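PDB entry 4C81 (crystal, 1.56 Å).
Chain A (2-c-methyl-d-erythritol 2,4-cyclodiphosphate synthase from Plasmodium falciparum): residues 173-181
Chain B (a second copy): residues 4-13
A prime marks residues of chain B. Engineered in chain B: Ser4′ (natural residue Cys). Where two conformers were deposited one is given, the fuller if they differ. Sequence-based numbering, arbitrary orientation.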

# COMPACT_ATOMS: atom_id res chain seq x y z
N CYS A 173 -10.05 1.70 -0.82
CA CYS A 173 -9.62 0.75 0.21
C CYS A 173 -8.33 0.07 -0.22
O CYS A 173 -8.19 -0.31 -1.39
N PHE A 174 -7.39 -0.05 0.72
CA PHE A 174 -6.23 -0.91 0.59
C PHE A 174 -6.33 -2.01 1.63
O PHE A 174 -6.43 -1.73 2.81
N ALA A 175 -6.31 -3.26 1.18
CA ALA A 175 -6.36 -4.40 2.09
C ALA A 175 -5.02 -5.12 2.00
O ALA A 175 -4.58 -5.46 0.92
N ASN A 176 -4.40 -5.35 3.16
CA ASN A 176 -3.09 -6.00 3.24
C ASN A 176 -3.22 -7.26 4.05
O ASN A 176 -3.76 -7.24 5.15
N ILE A 177 -2.69 -8.36 3.52
CA ILE A 177 -2.89 -9.67 4.14
C ILE A 177 -1.62 -10.52 4.09
O ILE A 177 -0.78 -10.36 3.20
N LEU A 178 -1.48 -11.40 5.08
CA LEU A 178 -0.47 -12.45 5.06
C LEU A 178 -1.20 -13.79 5.04
O LEU A 178 -2.15 -13.99 5.79
N LEU A 179 -0.75 -14.68 4.17
CA LEU A 179 -1.19 -16.07 4.19
C LEU A 179 -0.05 -16.95 4.70
O LEU A 179 1.08 -16.86 4.22
N ILE A 180 -0.37 -17.80 5.67
CA ILE A 180 0.61 -18.66 6.33
C ILE A 180 0.37 -20.12 5.93
O ILE A 180 -0.76 -20.60 6.03
N PRO A 181 1.42 -20.82 5.47
CA PRO A 181 1.21 -22.23 5.10
C PRO A 181 0.76 -23.07 6.29
O PRO A 181 1.20 -22.84 7.42
N SER B 4 -6.19 -16.35 20.58
CA SER B 4 -5.96 -15.31 19.54
C SER B 4 -4.76 -15.65 18.66
O SER B 4 -3.98 -16.55 18.98
N TYR B 5 -4.62 -14.93 17.55
CA TYR B 5 -3.53 -15.16 16.60
C TYR B 5 -2.23 -14.56 17.12
O TYR B 5 -2.17 -13.36 17.43
N ASN B 6 -1.20 -15.40 17.23
CA ASN B 6 0.10 -14.98 17.75
C ASN B 6 1.23 -15.21 16.74
O ASN B 6 2.39 -15.35 17.13
N GLY B 7 0.89 -15.25 15.46
CA GLY B 7 1.88 -15.44 14.40
C GLY B 7 2.34 -14.12 13.82
O GLY B 7 2.01 -13.05 14.34
N ILE B 8 3.11 -14.19 12.73
CA ILE B 8 3.61 -13.00 12.06
C ILE B 8 2.44 -12.11 11.62
O ILE B 8 1.42 -12.61 11.15
N ARG B 9 2.60 -10.80 11.81
CA ARG B 9 1.55 -9.83 11.50
C ARG B 9 2.04 -8.74 10.56
O ARG B 9 3.16 -8.23 10.71
N ILE B 10 1.20 -8.41 9.59
CA ILE B 10 1.44 -7.32 8.64
C ILE B 10 0.59 -6.11 9.04
O ILE B 10 -0.56 -6.24 9.46
N GLY B 11 1.18 -4.92 8.89
CA GLY B 11 0.47 -3.68 9.09
C GLY B 11 0.79 -2.66 8.01
O GLY B 11 1.91 -2.62 7.51
N GLN B 12 -0.21 -1.87 7.65
CA GLN B 12 -0.02 -0.74 6.75
C GLN B 12 -0.69 0.49 7.35
O GLN B 12 -1.86 0.46 7.69
N GLY B 13 0.08 1.56 7.48
CA GLY B 13 -0.43 2.83 7.95
C GLY B 13 -0.45 3.82 6.81
O GLY B 13 0.40 3.77 5.93

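Strand 173-181 of one subunit lies nearly antiparallel to strand 9-13 of a second copy, their N-to-C directions at 169°. The axes come no closer than 6.8 Å, too far for backbone hydrogen bonding, so the space between them is filled by side chains. Alternation in the strands selects the inward set: Phe174, Asn176, Leu178 and Ile180 face Ile10′ and Gln12′, joined by Ile8′ and Tyr5′ from the preceding loop.

The central fit is between branched aliphatic groups. Leu178 (m, t) sets one branch against the partner backbone, its CD1 3.5 Å from Ile10′ N and 3.7 Å from Ile8′ O, while its CG rests 3.6 Å from Ile10′ CB. Ile10′ (t, t) fills the neighbouring space: its CD1 reaches to 4.1 Å from Asn176 CB, and its CG2 lies 3.9 Å from Asn176 O. Two beta-branched residues continue the packing, Ile180 (m, m) bringing CD1 to 3.6 Å from CG2 of Ile8′ (t, t).

Tyr5′ (chi1 t) closes this end. Its OH donates a hydrogen bond to Ile8′ O (2.7 Å) and also touches Ile180 CG1 at 3.7 Å. Gly7′ leaves room for the hydroxyl, since a CB there would clash with Tyr5′ OH. Arg9′ points away, and its NH2 donates to Tyr5′ O (2.9 Å), helping to hold the loop.

At the other end the contact turns polar. Gln12′, t at chi1 and chi2, extends far enough for OE1 to accept a hydrogen bond from Asn176 ND2 (2.9 Å), with Asn176 in rotamer m. Amides suit this buried site because each carries both a donor and an acceptor; both also find hydrogen-bond partners elsewhere in the structure. Phe174 (m) starts toward the partner, its CB 3.4 Å from Gln12′ OE1, but its ring leads away.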

# COMPACT_ATOMS: atom_id res chain seq x y z
CB CYS A 173 -10.70 -0.32 0.43
SG CYS A 173 -10.38 -1.38 1.86
CB PHE A 174 -4.93 -0.12 0.82
CG PHE A 174 -4.61 0.84 -0.27
CD1 PHE A 174 -5.21 2.09 -0.31
CD2 PHE A 174 -3.72 0.50 -1.28
CE1 PHE A 174 -4.91 2.99 -1.33
CE2 PHE A 174 -3.42 1.39 -2.30
CZ PHE A 174 -4.02 2.64 -2.32
CB ALA A 175 -7.49 -5.34 1.70
CB ASN A 176 -2.08 -5.07 3.89
CG ASN A 176 -1.99 -3.74 3.20
OD1 ASN A 176 -1.15 -3.55 2.31
ND2 ASN A 176 -2.87 -2.81 3.57
CB ILE A 177 -4.05 -10.41 3.43
CG1 ILE A 177 -4.60 -11.53 4.31
CG2 ILE A 177 -3.64 -10.90 2.05
CD1 ILE A 177 -5.92 -12.06 3.83
CB LEU A 178 0.42 -12.39 6.29
CG LEU A 178 1.42 -11.24 6.36
CD1 LEU A 178 2.10 -11.26 7.72
CD2 LEU A 178 2.45 -11.30 5.23
CB LEU A 179 -1.61 -16.52 2.80
CG LEU A 179 -2.68 -15.68 2.11
CD1 LEU A 179 -2.99 -16.23 0.74
CD2 LEU A 179 -3.96 -15.58 2.95
CB ILE A 180 0.48 -18.57 7.87
CG1 ILE A 180 0.43 -17.10 8.33
CG2 ILE A 180 1.63 -19.29 8.55
CD1 ILE A 180 1.62 -16.27 7.90
CB PRO A 181 2.59 -22.68 4.61
CG PRO A 181 3.55 -21.73 5.19
CD PRO A 181 2.83 -20.42 5.33
CB SER B 4 -5.75 -13.94 20.20
OG SER B 4 -4.65 -13.97 21.09
CB TYR B 5 -3.89 -14.58 15.23
CG TYR B 5 -2.79 -14.70 14.19
CD1 TYR B 5 -2.44 -15.93 13.64
CD2 TYR B 5 -2.10 -13.57 13.75
CE1 TYR B 5 -1.43 -16.04 12.69
CE2 TYR B 5 -1.09 -13.66 12.80
CZ TYR B 5 -0.76 -14.90 12.27
OH TYR B 5 0.24 -15.01 11.33
CB ASN B 6 0.40 -15.71 19.07
CG ASN B 6 -0.38 -15.14 20.25
OD1 ASN B 6 -1.30 -14.35 20.10
ND2 ASN B 6 0.02 -15.55 21.46
CB ILE B 8 4.53 -13.36 10.86
CG1 ILE B 8 5.21 -12.11 10.31
CG2 ILE B 8 3.74 -14.08 9.77
CD1 ILE B 8 6.28 -12.41 9.28
CB ARG B 9 1.03 -9.19 12.79
CG ARG B 9 0.06 -10.07 13.57
CD ARG B 9 -0.22 -9.54 14.96
NE ARG B 9 -1.23 -10.34 15.65
CZ ARG B 9 -2.55 -10.18 15.54
NH1 ARG B 9 -3.07 -9.25 14.75
NH2 ARG B 9 -3.36 -10.98 16.22
CB ILE B 10 1.09 -7.74 7.18
CG1 ILE B 10 1.48 -6.65 6.17
CG2 ILE B 10 -0.39 -8.06 7.04
CD1 ILE B 10 1.39 -7.11 4.74
CB GLN B 12 -0.62 -1.01 5.38
CG GLN B 12 -0.36 0.11 4.39
CD GLN B 12 -1.01 -0.13 3.06
OE1 GLN B 12 -2.23 -0.05 2.93
NE2 GLN B 12 -0.19 -0.43 2.05